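Local coordinates for putative extracellular solute-binding protein (Bordetella bronchiseptica, PDB 4P56) that probably captures mandelate, which it holds in its ligand pocket, in the periplasm and delivers it to a TRAP-type membrane transporter, at residues Leu29-Leu35 / Val85-Ser91; Leu140-His146 / Tyr234-Val240. All coordinates share one frame; numbering follows the deposited sequence.

Contact 1 (Leu29-Leu35 / Val85-Ser91)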
loop_
_atom_site.group_PDB
_atom_site.type_symbol
_atom_site.label_atom_id
_atom_site.label_comp_id
_atom_site.label_asym_id
_atom_site.label_seq_id
_atom_site.Cartn_x
_atom_site.Cartn_y
_atom_site.Cartn_z
ATOM N N LEU A 29 -21.714 -10.410 2.684
ATOM C CA LEU A 29 -20.330 -10.787 2.643
ATOM C C LEU A 29 -19.637 -10.304 3.905
ATOM O O LEU A 29 -19.656 -9.102 4.215
ATOM C CB LEU A 29 -19.693 -10.173 1.410
ATOM C CG LEU A 29 -20.254 -10.680 0.072
ATOM C CD1 LEU A 29 -19.782 -9.768 -1.078
ATOM C CD2 LEU A 29 -19.831 -12.118 -0.185
ATOM N N THR A 30 -18.995 -11.194 4.632
ATOM C CA THR A 30 -18.284 -10.727 5.801
ATOM C C THR A 30 -16.934 -10.140 5.364
ATOM O O THR A 30 -16.300 -10.634 4.419
ATOM C CB THR A 30 -18.072 -11.840 6.838
ATOM O OG1 THR A 30 -17.427 -12.975 6.231
ATOM C CG2 THR A 30 -19.422 -12.279 7.418
ATOM N N LEU A 31 -16.516 -9.098 6.077
ATOM C CA LEU A 31 -15.297 -8.359 5.829
ATOM C C LEU A 31 -14.481 -8.291 7.122
ATOM O O LEU A 31 -14.993 -7.867 8.142
ATOM C CB LEU A 31 -15.662 -6.946 5.369
ATOM C CG LEU A 31 -14.538 -5.927 5.382
ATOM C CD1 LEU A 31 -13.451 -6.266 4.359
ATOM C CD2 LEU A 31 -15.147 -4.537 5.111
ATOM N N SER A 32 -13.221 -8.723 7.098
ATOM C CA SER A 32 -12.344 -8.516 8.244
ATOM C C SER A 32 -11.322 -7.436 7.923
ATOM O O SER A 32 -10.759 -7.423 6.837
ATOM C CB SER A 32 -11.592 -9.794 8.642
ATOM O OG SER A 32 -10.836 -9.604 9.835
ATOM N N SER A 33 -11.083 -6.552 8.884
ATOM C CA SER A 33 -10.052 -5.526 8.754
ATOM C C SER A 33 -9.000 -5.601 9.862
ATOM O O SER A 33 -9.337 -5.793 11.043
ATOM C CB SER A 33 -10.706 -4.158 8.820
ATOM O OG SER A 33 -9.711 -3.176 8.979
ATOM N N TRP A 34 -7.737 -5.448 9.487
ATOM C CA TRP A 34 -6.650 -5.450 10.461
ATOM C C TRP A 34 -6.223 -4.010 10.775
ATOM O O TRP A 34 -5.243 -3.788 11.472
ATOM C CB TRP A 34 -5.468 -6.293 9.974
ATOM C CG TRP A 34 -5.076 -6.132 8.510
ATOM C CD1 TRP A 34 -5.597 -6.809 7.451
ATOM C CD2 TRP A 34 -4.091 -5.233 7.956
ATOM N NE1 TRP A 34 -4.999 -6.411 6.282
ATOM C CE2 TRP A 34 -4.067 -5.445 6.569
ATOM C CE3 TRP A 34 -3.235 -4.275 8.507
ATOM C CZ2 TRP A 34 -3.225 -4.726 5.706
ATOM C CZ3 TRP A 34 -2.396 -3.565 7.655
ATOM C CH2 TRP A 34 -2.403 -3.786 6.274
ATOM N N LEU A 35 -6.987 -3.044 10.250
ATOM C CA LEU A 35 -6.833 -1.624 10.595
ATOM C C LEU A 35 -8.016 -1.132 11.426
ATOM O O LEU A 35 -9.110 -1.654 11.300
ATOM C CB LEU A 35 -6.750 -0.797 9.328
ATOM C CG LEU A 35 -5.485 -1.053 8.500
ATOM C CD1 LEU A 35 -5.521 -0.282 7.165
ATOM C CD2 LEU A 35 -4.244 -0.666 9.319
ATOM N N VAL A 85 -13.563 -15.724 6.226
ATOM C CA VAL A 85 -14.274 -14.476 5.916
ATOM C C VAL A 85 -14.354 -14.356 4.422
ATOM O O VAL A 85 -13.599 -15.022 3.698
ATOM C CB VAL A 85 -13.562 -13.204 6.481
ATOM C CG1 VAL A 85 -13.490 -13.282 8.003
ATOM C CG2 VAL A 85 -12.176 -13.027 5.871
ATOM N N ASP A 86 -15.259 -13.505 3.935
ATOM C CA ASP A 86 -15.528 -13.447 2.513
ATOM C C ASP A 86 -14.617 -12.451 1.774
ATOM O O ASP A 86 -14.220 -12.722 0.642
ATOM C CB ASP A 86 -16.980 -13.057 2.250
ATOM C CG ASP A 86 -17.970 -14.145 2.659
ATOM O OD1 ASP A 86 -17.738 -15.325 2.311
ATOM O OD2 ASP A 86 -18.968 -13.816 3.345
ATOM N N VAL A 87 -14.313 -11.326 2.413
ATOM C CA VAL A 87 -13.604 -10.225 1.778
ATOM C C VAL A 87 -12.575 -9.622 2.725
ATOM O O VAL A 87 -12.803 -9.518 3.924
ATOM C CB VAL A 87 -14.598 -9.110 1.359
ATOM C CG1 VAL A 87 -13.882 -7.890 0.787
ATOM C CG2 VAL A 87 -15.643 -9.695 0.371
ATOM N N THR A 88 -11.423 -9.250 2.188
ATOM C CA THR A 88 -10.503 -8.460 2.964
ATOM C C THR A 88 -9.566 -7.671 2.073
ATOM O O THR A 88 -9.667 -7.740 0.859
ATOM C CB THR A 88 -9.658 -9.331 3.915
ATOM O OG1 THR A 88 -9.103 -8.488 4.911
ATOM C CG2 THR A 88 -8.548 -10.012 3.161
ATOM N N PHE A 89 -8.658 -6.931 2.708
ATOM C CA PHE A 89 -7.524 -6.318 2.001
ATOM C C PHE A 89 -6.218 -6.844 2.577
ATOM O O PHE A 89 -6.137 -7.155 3.773
ATOM C CB PHE A 89 -7.565 -4.797 2.109
ATOM C CG PHE A 89 -7.558 -4.296 3.518
ATOM C CD1 PHE A 89 -8.717 -4.283 4.276
ATOM C CD2 PHE A 89 -6.387 -3.841 4.090
ATOM C CE1 PHE A 89 -8.716 -3.830 5.599
ATOM C CE2 PHE A 89 -6.379 -3.379 5.422
ATOM C CZ PHE A 89 -7.533 -3.362 6.157
ATOM N N VAL A 90 -5.205 -6.972 1.727
ATOM C CA VAL A 90 -3.926 -7.505 2.175
ATOM C C VAL A 90 -2.832 -6.620 1.633
ATOM O O VAL A 90 -2.961 -6.092 0.533
ATOM C CB VAL A 90 -3.696 -8.959 1.670
ATOM C CG1 VAL A 90 -4.685 -9.919 2.298
ATOM C CG2 VAL A 90 -3.773 -9.028 0.151
ATOM N N SER A 91 -1.758 -6.460 2.399
ATOM C CA SER A 91 -0.632 -5.697 1.913
ATOM C C SER A 91 0.358 -6.613 1.204
ATOM O O SER A 91 0.785 -7.602 1.754
ATOM C CB SER A 91 0.113 -4.968 3.030
ATOM O OG SER A 91 1.330 -4.445 2.488
#

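Contact 2 (Leu140-His146 / Tyr234-Val240). With RMN ((R)-mandelic acid), chain D.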
loop_
_atom_site.group_PDB
_atom_site.type_symbol
_atom_site.label_atom_id
_atom_site.label_comp_id
_atom_site.label_asym_id
_atom_site.label_seq_id
_atom_site.Cartn_x
_atom_site.Cartn_y
_atom_site.Cartn_z
ATOM N N LEU A 140 -9.164 -11.908 -7.176
ATOM C CA LEU A 140 -8.604 -10.570 -7.023
ATOM C C LEU A 140 -9.600 -9.563 -7.590
ATOM O O LEU A 140 -9.894 -9.574 -8.774
ATOM C CB LEU A 140 -7.276 -10.460 -7.777
ATOM C CG LEU A 140 -6.577 -9.099 -7.781
ATOM C CD1 LEU A 140 -6.219 -8.629 -6.379
ATOM C CD2 LEU A 140 -5.335 -9.127 -8.681
ATOM N N LEU A 141 -10.106 -8.684 -6.745
ATOM C CA LEU A 141 -11.061 -7.674 -7.204
ATOM C C LEU A 141 -10.320 -6.405 -7.684
ATOM O O LEU A 141 -10.698 -5.796 -8.680
ATOM C CB LEU A 141 -12.056 -7.328 -6.102
ATOM C CG LEU A 141 -13.049 -8.416 -5.733
ATOM C CD1 LEU A 141 -13.897 -7.970 -4.543
ATOM C CD2 LEU A 141 -13.986 -8.820 -6.930
ATOM N N GLY A 142 -9.265 -6.011 -6.986
ATOM C CA GLY A 142 -8.585 -4.774 -7.334
ATOM C C GLY A 142 -7.346 -4.549 -6.497
ATOM O O GLY A 142 -7.115 -5.281 -5.539
ATOM N N ILE A 143 -6.556 -3.555 -6.889
ATOM C CA ILE A 143 -5.348 -3.201 -6.190
ATOM C C ILE A 143 -5.352 -1.688 -6.043
ATOM O O ILE A 143 -5.871 -0.976 -6.887
ATOM C CB ILE A 143 -4.094 -3.642 -6.975
ATOM C CG1 ILE A 143 -3.963 -5.162 -6.970
ATOM C CG2 ILE A 143 -2.846 -2.996 -6.397
ATOM C CD1 ILE A 143 -2.923 -5.687 -7.997
ATOM N N TYR A 144 -4.774 -1.203 -4.964
ATOM C CA TYR A 144 -4.563 0.218 -4.777
ATOM C C TYR A 144 -3.181 0.396 -4.123
ATOM O O TYR A 144 -2.554 -0.561 -3.698
ATOM C CB TYR A 144 -5.683 0.861 -3.908
ATOM C CG TYR A 144 -5.832 0.267 -2.509
ATOM C CD1 TYR A 144 -4.967 0.605 -1.492
ATOM C CD2 TYR A 144 -6.830 -0.632 -2.225
ATOM C CE1 TYR A 144 -5.092 0.063 -0.228
ATOM C CE2 TYR A 144 -6.970 -1.187 -0.961
ATOM C CZ TYR A 144 -6.090 -0.838 0.029
ATOM O OH TYR A 144 -6.217 -1.384 1.290
ATOM N N ALA A 145 -2.742 1.639 -4.030
ATOM C CA ALA A 145 -1.452 1.952 -3.408
ATOM C C ALA A 145 -1.676 3.120 -2.490
ATOM O O ALA A 145 -2.606 3.896 -2.715
ATOM C CB ALA A 145 -0.450 2.319 -4.462
ATOM N N HIS A 146 -0.843 3.269 -1.462
ATOM C CA HIS A 146 -0.915 4.478 -0.667
ATOM C C HIS A 146 -0.064 5.596 -1.283
ATOM O O HIS A 146 0.476 5.447 -2.386
ATOM C CB HIS A 146 -0.609 4.208 0.829
ATOM C CG HIS A 146 0.806 3.795 1.167
ATOM N ND1 HIS A 146 1.927 4.541 0.845
ATOM C CD2 HIS A 146 1.259 2.782 1.953
ATOM C CE1 HIS A 146 3.001 3.970 1.358
ATOM N NE2 HIS A 146 2.625 2.894 2.038
ATOM N N TYR A 234 9.235 5.487 -1.450
ATOM C CA TYR A 234 8.779 4.136 -1.807
ATOM C C TYR A 234 7.250 4.226 -1.654
ATOM O O TYR A 234 6.696 5.264 -1.233
ATOM C CB TYR A 234 9.329 3.073 -0.818
ATOM C CG TYR A 234 8.569 3.199 0.459
ATOM C CD1 TYR A 234 8.877 4.199 1.347
ATOM C CD2 TYR A 234 7.458 2.393 0.726
ATOM C CE1 TYR A 234 8.120 4.416 2.469
ATOM C CE2 TYR A 234 6.712 2.581 1.862
ATOM C CZ TYR A 234 7.042 3.610 2.729
ATOM O OH TYR A 234 6.311 3.866 3.873
ATOM N N SER A 235 6.550 3.173 -2.024
ATOM C CA SER A 235 5.142 3.083 -1.687
ATOM C C SER A 235 4.821 1.601 -1.457
ATOM O O SER A 235 5.726 0.771 -1.431
ATOM C CB SER A 235 4.288 3.711 -2.797
ATOM O OG SER A 235 2.925 3.659 -2.440
ATOM N N ASP A 236 3.548 1.278 -1.295
ATOM C CA ASP A 236 3.109 -0.101 -1.022
ATOM C C ASP A 236 1.765 -0.257 -1.708
ATOM O O ASP A 236 1.034 0.736 -1.892
ATOM C CB ASP A 236 2.960 -0.352 0.481
ATOM C CG ASP A 236 2.493 -1.773 0.802
ATOM O OD1 ASP A 236 2.815 -2.740 0.047
ATOM O OD2 ASP A 236 1.773 -1.919 1.823
ATOM N N THR A 237 1.462 -1.485 -2.132
ATOM C CA THR A 237 0.191 -1.761 -2.795
ATOM C C THR A 237 -0.567 -2.730 -1.919
ATOM O O THR A 237 0.040 -3.548 -1.255
ATOM C CB THR A 237 0.377 -2.335 -4.220
ATOM O OG1 THR A 237 1.324 -3.410 -4.213
ATOM C CG2 THR A 237 0.908 -1.238 -5.189
ATOM N N HIS A 238 -1.884 -2.620 -1.923
ATOM C CA HIS A 238 -2.726 -3.597 -1.290
ATOM C C HIS A 238 -3.638 -4.225 -2.326
ATOM O O HIS A 238 -3.919 -3.626 -3.362
ATOM C CB HIS A 238 -3.610 -2.919 -0.235
ATOM C CG HIS A 238 -2.867 -2.372 0.934
ATOM N ND1 HIS A 238 -3.506 -1.686 1.947
ATOM C CD2 HIS A 238 -1.547 -2.360 1.244
ATOM C CE1 HIS A 238 -2.615 -1.306 2.846
ATOM N NE2 HIS A 238 -1.419 -1.700 2.439
ATOM N N ALA A 239 -4.135 -5.414 -2.026
ATOM C CA ALA A 239 -5.120 -6.070 -2.886
ATOM C C ALA A 239 -6.442 -6.218 -2.144
ATOM O O ALA A 239 -6.455 -6.543 -0.972
ATOM C CB ALA A 239 -4.615 -7.437 -3.323
ATOM N N VAL A 240 -7.563 -5.997 -2.837
ATOM C CA VAL A 240 -8.851 -6.377 -2.275
ATOM C C VAL A 240 -9.272 -7.727 -2.925
ATOM O O VAL A 240 -9.299 -7.864 -4.158
ATOM C CB VAL A 240 -9.891 -5.287 -2.521
ATOM C CG1 VAL A 240 -11.262 -5.759 -2.048
ATOM C CG2 VAL A 240 -9.485 -4.020 -1.798
HETATM C C1 RMN D . 0.708 0.198 5.435
HETATM C C2 RMN D . -0.468 -0.412 5.847
HETATM C C3 RMN D . -1.511 0.339 6.357
HETATM C C4 RMN D . -1.378 1.709 6.502
HETATM C C5 RMN D . -0.196 2.327 6.103
HETATM C C6 RMN D . 0.833 1.567 5.570
HETATM C C7 RMN D . 1.847 -0.625 4.897
HETATM C C10 RMN D . 2.920 -0.698 5.941
HETATM O O8 RMN D . 2.441 -0.062 3.791
HETATM O O11 RMN D . 3.854 0.172 6.014
HETATM O O12 RMN D . 2.865 -1.618 6.812
HETATM O O HOH W 1 4.274 2.255 4.239
#

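Contact 1 (Leu29-Leu35 / Val85-Ser91)
W34 and F89 form the tightly packed end of this contact. The F89 ring reaches one face of the indole, with CE2 of F89 only 3.3 Å from CE2 of W34 and the planes inclined by 34°, so the rings meet obliquely. The indole lies there because its CG sits between the backbone N and the carbonyl carbon (chi1 43°). A nearly straight bond from W34 NE1 to F89 O (2.9 Å), close to the indole plane, then fixes the rotation of the ring. L35 packs over the same indole face through CG and touches F89 with CD1, 3.7 Å from F89 CE2, while OG of S33 lies at the edge of the phenyl ring in its plane.

In between, the two segments run alongside in roughly the same direction, joined by a single bridge between L31 and V87 and by the hydroxyl of T88, which donates to S32 O (2.8 Å).

At the other end T30 and D86 are partly exposed and polar. Here D86 turns its carboxylate back onto T30: the anti lone pair of D86 OD2 accepts a hydrogen bond from the backbone N of T30 (2.9 Å), and OG1 of T30 accepts one from the backbone N of D86 (3.2 Å), a reciprocal exchange between side chain and main chain.

W34 belongs to the mandelate pocket, and H76 meets its ring edge-to-face. Strand 28-31 pairs with strand 62-65, helix 40-56 packs against L31, L35 and F89, and helix 76-81 against V85 and T88.

Contact 2 (Leu140-His146 / Tyr234-Val240)
Strands 140-145 and 237-240 run antiparallel at 154°, with Y144-H238 and G142-V240 as hydrogen-bonded pairs, and a classic beta bulge closes the L141/V240 end, where L141 and G142 both face V240. The bulge is uneven: L141 N gives V240 O a 2.8 Å bond, whereas that from G142 N is weak.

Y144, H238 and V240 share one face of the sheet. With CG of Y144 set between its backbone N and carbonyl carbon (chi1 59°), the phenol folds across the strand pair. CB of H238 lies over its face, 3.2 Å from Y144 CZ, while CG2 of V240 meets its edge. The phenol OH reaches ND1 of H238 in the imidazole plane (2.8 Å), and either may be the donor; this bond probably helps to set the rotation of the imidazole, whose CE1-NE2 edge meets the phenyl ring of the bound (R)-mandelate. On the other face the contacts are small and apolar, such as CG1 of I143 against CB of A239 (4.3 Å).

Beyond the paired strands, loop residues at the ends of the two segments frame the ligand. D236 OD2 accepts a hydrogen bond from the mandelate hydroxyl O8 (2.8 Å); the same OD2 is also hydrogen-bonded to S91 OG and receives a weak bond from H238 NE2. O8 also lies at the edge of the H146 ring, in its plane. One water joins H146 NE2 (2.8 Å), Y234 OH and the ligand, donating to carboxylate oxygen O11. S235 OG donates to H146 O from above the carbonyl plane (3.0 Å).

Helix 40-56 and helix 263-285 pack on the Y144 and V240 face, helix 114-129 touches I143 and A145, and strand 87-91 borders strand 237-242 on its other edge.

From the N terminus, strand 28-31 and the loop after it run to W34; the chain then passes through helix 40-56, strand 62-65 and helix 76-81 before strand 87-91 returns to close contact 1. Contact 2 opens only later, at strand 139-145, and closes after the six-stranded sheet has been largely built, when segment 234-240 comes back. The two loops therefore follow in series, neither nested nor crossed. They meet where strand 87-91 adjoins strand 237-242, and V90 O probably accepts a hydrogen bond from the backbone N of A239. Together they tie the N-terminal strands to the three-stranded sheet beside the mandelate pocket.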